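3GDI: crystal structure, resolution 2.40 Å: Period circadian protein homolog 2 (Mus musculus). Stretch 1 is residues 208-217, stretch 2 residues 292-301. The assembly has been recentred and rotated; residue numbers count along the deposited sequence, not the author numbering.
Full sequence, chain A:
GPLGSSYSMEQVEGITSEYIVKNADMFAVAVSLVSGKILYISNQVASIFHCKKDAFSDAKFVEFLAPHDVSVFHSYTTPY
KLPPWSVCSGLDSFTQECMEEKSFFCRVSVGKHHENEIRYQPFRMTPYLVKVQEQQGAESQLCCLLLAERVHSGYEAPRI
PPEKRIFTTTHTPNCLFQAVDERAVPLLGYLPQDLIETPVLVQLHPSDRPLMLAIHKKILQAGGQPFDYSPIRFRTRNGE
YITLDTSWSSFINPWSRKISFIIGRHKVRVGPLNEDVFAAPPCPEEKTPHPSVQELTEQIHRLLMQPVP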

# COMPACT_ATOMS: atom_id res chain seq x y z
N ASP A 208 14.91 20.75 8.83
CA ASP A 208 14.57 20.72 7.42
C ASP A 208 13.09 20.38 7.23
O ASP A 208 12.64 20.15 6.11
N ARG A 209 12.34 20.36 8.33
CA ARG A 209 10.92 20.06 8.26
C ARG A 209 10.11 21.25 7.76
O ARG A 209 9.27 21.10 6.87
N PRO A 210 10.34 22.44 8.34
CA PRO A 210 9.58 23.60 7.86
C PRO A 210 9.80 23.81 6.36
O PRO A 210 8.95 24.35 5.66
N LEU A 211 10.96 23.37 5.87
CA LEU A 211 11.27 23.51 4.45
C LEU A 211 10.24 22.76 3.62
O LEU A 211 9.90 23.17 2.51
N MET A 212 9.74 21.65 4.16
CA MET A 212 8.76 20.84 3.45
C MET A 212 7.53 21.63 3.06
O MET A 212 6.91 21.36 2.03
N LEU A 213 7.17 22.61 3.88
CA LEU A 213 6.00 23.42 3.59
C LEU A 213 6.18 24.19 2.28
O LEU A 213 5.27 24.26 1.46
N ALA A 214 7.37 24.76 2.10
CA ALA A 214 7.67 25.53 0.90
C ALA A 214 7.85 24.60 -0.29
O ALA A 214 7.54 24.95 -1.43
N ILE A 215 8.36 23.41 -0.03
CA ILE A 215 8.56 22.47 -1.11
C ILE A 215 7.23 22.06 -1.70
O ILE A 215 7.08 22.01 -2.91
N HIS A 216 6.24 21.79 -0.86
CA HIS A 216 4.96 21.39 -1.41
C HIS A 216 4.27 22.52 -2.15
O HIS A 216 3.62 22.29 -3.17
N LYS A 217 4.43 23.75 -1.66
CA LYS A 217 3.84 24.91 -2.33
C LYS A 217 4.38 25.00 -3.75
O LYS A 217 3.63 25.27 -4.69
N SER A 292 5.27 19.26 16.67
CA SER A 292 5.29 20.07 15.47
C SER A 292 5.03 19.30 14.19
O SER A 292 4.49 19.86 13.23
N VAL A 293 5.40 18.02 14.15
CA VAL A 293 5.18 17.22 12.95
C VAL A 293 3.70 17.13 12.61
O VAL A 293 3.32 17.31 11.46
N GLN A 294 2.87 16.85 13.60
CA GLN A 294 1.43 16.75 13.37
C GLN A 294 0.94 18.06 12.75
O GLN A 294 0.25 18.07 11.74
N GLU A 295 1.31 19.16 13.39
CA GLU A 295 0.93 20.50 12.95
C GLU A 295 1.31 20.78 11.50
O GLU A 295 0.47 21.20 10.70
N LEU A 296 2.58 20.57 11.19
CA LEU A 296 3.10 20.82 9.85
C LEU A 296 2.48 19.88 8.82
O LEU A 296 2.26 20.25 7.67
N THR A 297 2.20 18.65 9.25
CA THR A 297 1.61 17.65 8.39
C THR A 297 0.22 18.08 7.93
O THR A 297 -0.03 18.20 6.74
N GLU A 298 -0.69 18.31 8.87
CA GLU A 298 -2.05 18.70 8.49
C GLU A 298 -2.05 20.00 7.67
O GLU A 298 -2.93 20.23 6.85
N GLN A 299 -1.03 20.81 7.90
CA GLN A 299 -0.87 22.08 7.21
C GLN A 299 -0.57 21.84 5.73
O GLN A 299 -1.06 22.56 4.86
N ILE A 300 0.23 20.82 5.46
CA ILE A 300 0.60 20.47 4.10
C ILE A 300 -0.57 19.78 3.41
O ILE A 300 -0.92 20.11 2.28
N HIS A 301 -1.18 18.82 4.10
CA HIS A 301 -2.31 18.09 3.54
C HIS A 301 -3.39 19.08 3.10
O HIS A 301 -3.97 18.95 2.03

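The two helices run side by side and almost parallel, their axes 3° apart in direction and 10.0 Å apart at closest approach, and side chains from both meet in the space between them. No hydrogen bond crosses between them, so the contact rests on shape.

Ile-300 is the principal bump. Its CA-to-CB bond points toward the first helix, and in the m, t rotamer the side chain enters a hollow lined by Met-212, Leu-213 and His-216. CD1 of Ile-300 lies 4.1 Å from CB of Met-212, and CG1 of Ile-300 lies 4.1 Å from CD1 of Leu-213. The third wall is aromatic: CG2 of Ile-300 sits over one face of the His-216 ring, 3.8 Å from the ring centroid, in a CH-pi contact. The imidazole is held in place from within its own helix, where ND1 of His-216 donates a hydrogen bond of 2.7 Å to O of Met-212; its NE2 is satisfied elsewhere in the structure. Met-212 (m, m, m) offers only the base of its side chain to the hollow, for its end leads away.

Leu-213 supplies the answering bump. Its CA-to-CB bond points sideways, but the t, p rotamer brings its end nearer the second helix, among Leu-296, Gln-299 and Ile-300. CB of Leu-213 packs 4.0 Å from CD1 of Leu-296, whose chi1 of -137° lies between wells. At the edge of this cluster, CD2 of Leu-213 comes within 2.9 Å of NE2 of Gln-299, a very tight approach of methyl to amide.

Toward the start of both stretches, Arg-209 reaches out in an extended m, t, t conformation and lays one guanidinium face over Val-293 (t), with NH1 of Arg-209 3.5 Å from CG2 of Val-293. Its NE and NH2 find hydrogen bonds elsewhere in the structure.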

# COMPACT_ATOMS: atom_id res chain seq x y z
CB ASP A 208 15.44 19.70 6.69
CG ASP A 208 16.91 20.11 6.67
OD1 ASP A 208 17.76 19.29 6.24
OD2 ASP A 208 17.21 21.26 7.08
CB ARG A 209 10.42 19.61 9.63
CG ARG A 209 10.85 18.23 9.94
CD ARG A 209 10.43 17.78 11.31
NE ARG A 209 10.98 16.46 11.55
CZ ARG A 209 11.07 15.89 12.74
NH1 ARG A 209 10.64 16.53 13.82
NH2 ARG A 209 11.60 14.68 12.86
CB PRO A 210 10.14 24.74 8.70
CG PRO A 210 10.44 24.06 10.01
CD PRO A 210 11.09 22.76 9.57
CB LEU A 211 12.66 22.96 4.12
CG LEU A 211 13.91 23.76 4.50
CD1 LEU A 211 13.92 24.10 5.99
CD2 LEU A 211 15.15 22.95 4.12
CB MET A 212 8.36 19.62 4.28
CG MET A 212 9.38 18.51 4.25
SD MET A 212 9.88 18.08 2.56
CE MET A 212 8.70 16.85 2.18
CB LEU A 213 5.74 24.41 4.72
CG LEU A 213 4.51 25.29 4.51
CD1 LEU A 213 3.26 24.41 4.48
CD2 LEU A 213 4.42 26.31 5.63
CB ALA A 214 8.93 26.35 1.10
CB ILE A 215 9.34 21.25 -0.62
CG1 ILE A 215 10.79 21.67 -0.34
CG2 ILE A 215 9.30 20.15 -1.65
CD1 ILE A 215 11.55 20.72 0.57
CB HIS A 216 4.06 20.78 -0.33
CG HIS A 216 4.54 19.44 0.14
ND1 HIS A 216 5.67 19.28 0.91
CD2 HIS A 216 4.10 18.20 -0.14
CE1 HIS A 216 5.91 17.99 1.08
NE2 HIS A 216 4.97 17.31 0.45
CB LYS A 217 4.16 26.19 -1.57
CG LYS A 217 3.53 26.24 -0.20
CD LYS A 217 3.44 27.66 0.34
CE LYS A 217 2.54 27.70 1.57
NZ LYS A 217 2.42 29.07 2.14
CB SER A 292 6.64 20.78 15.38
OG SER A 292 6.92 21.47 16.58
CB VAL A 293 5.75 15.80 13.11
CG1 VAL A 293 5.32 14.93 11.94
CG2 VAL A 293 7.26 15.87 13.15
CB GLN A 294 0.69 16.51 14.68
CG GLN A 294 1.13 15.25 15.43
CD GLN A 294 0.46 15.13 16.79
OE1 GLN A 294 0.71 14.18 17.53
NE2 GLN A 294 -0.40 16.09 17.12
CB GLU A 295 1.60 21.55 13.85
CG GLU A 295 1.43 22.99 13.36
CD GLU A 295 2.50 23.93 13.91
OE1 GLU A 295 2.45 25.14 13.58
OE2 GLU A 295 3.38 23.47 14.66
CB LEU A 296 4.63 20.67 9.86
CG LEU A 296 5.45 21.71 9.10
CD1 LEU A 296 5.01 21.77 7.65
CD2 LEU A 296 5.29 23.07 9.75
CB THR A 297 1.54 16.28 9.12
OG1 THR A 297 2.85 15.73 9.21
CG2 THR A 297 0.64 15.32 8.38
CB GLU A 298 -2.93 18.86 9.74
CG GLU A 298 -4.42 19.09 9.43
CD GLU A 298 -5.33 18.76 10.61
OE1 GLU A 298 -5.05 19.23 11.74
OE2 GLU A 298 -6.33 18.04 10.41
CB GLN A 299 0.27 22.86 7.86
CG GLN A 299 0.32 24.33 7.54
CD GLN A 299 1.50 25.01 8.21
OE1 GLN A 299 1.77 24.78 9.40
NE2 GLN A 299 2.21 25.85 7.46
CB ILE A 300 1.84 19.54 4.09
CG1 ILE A 300 3.08 20.33 4.52
CG2 ILE A 300 2.05 18.95 2.71
CD1 ILE A 300 4.32 19.47 4.73
CB HIS A 301 -2.90 17.14 4.58
CG HIS A 301 -3.85 16.13 4.01
ND1 HIS A 301 -4.56 15.25 4.80
CD2 HIS A 301 -4.18 15.84 2.73
CE1 HIS A 301 -5.29 14.47 4.03
NE2 HIS A 301 -5.08 14.80 2.77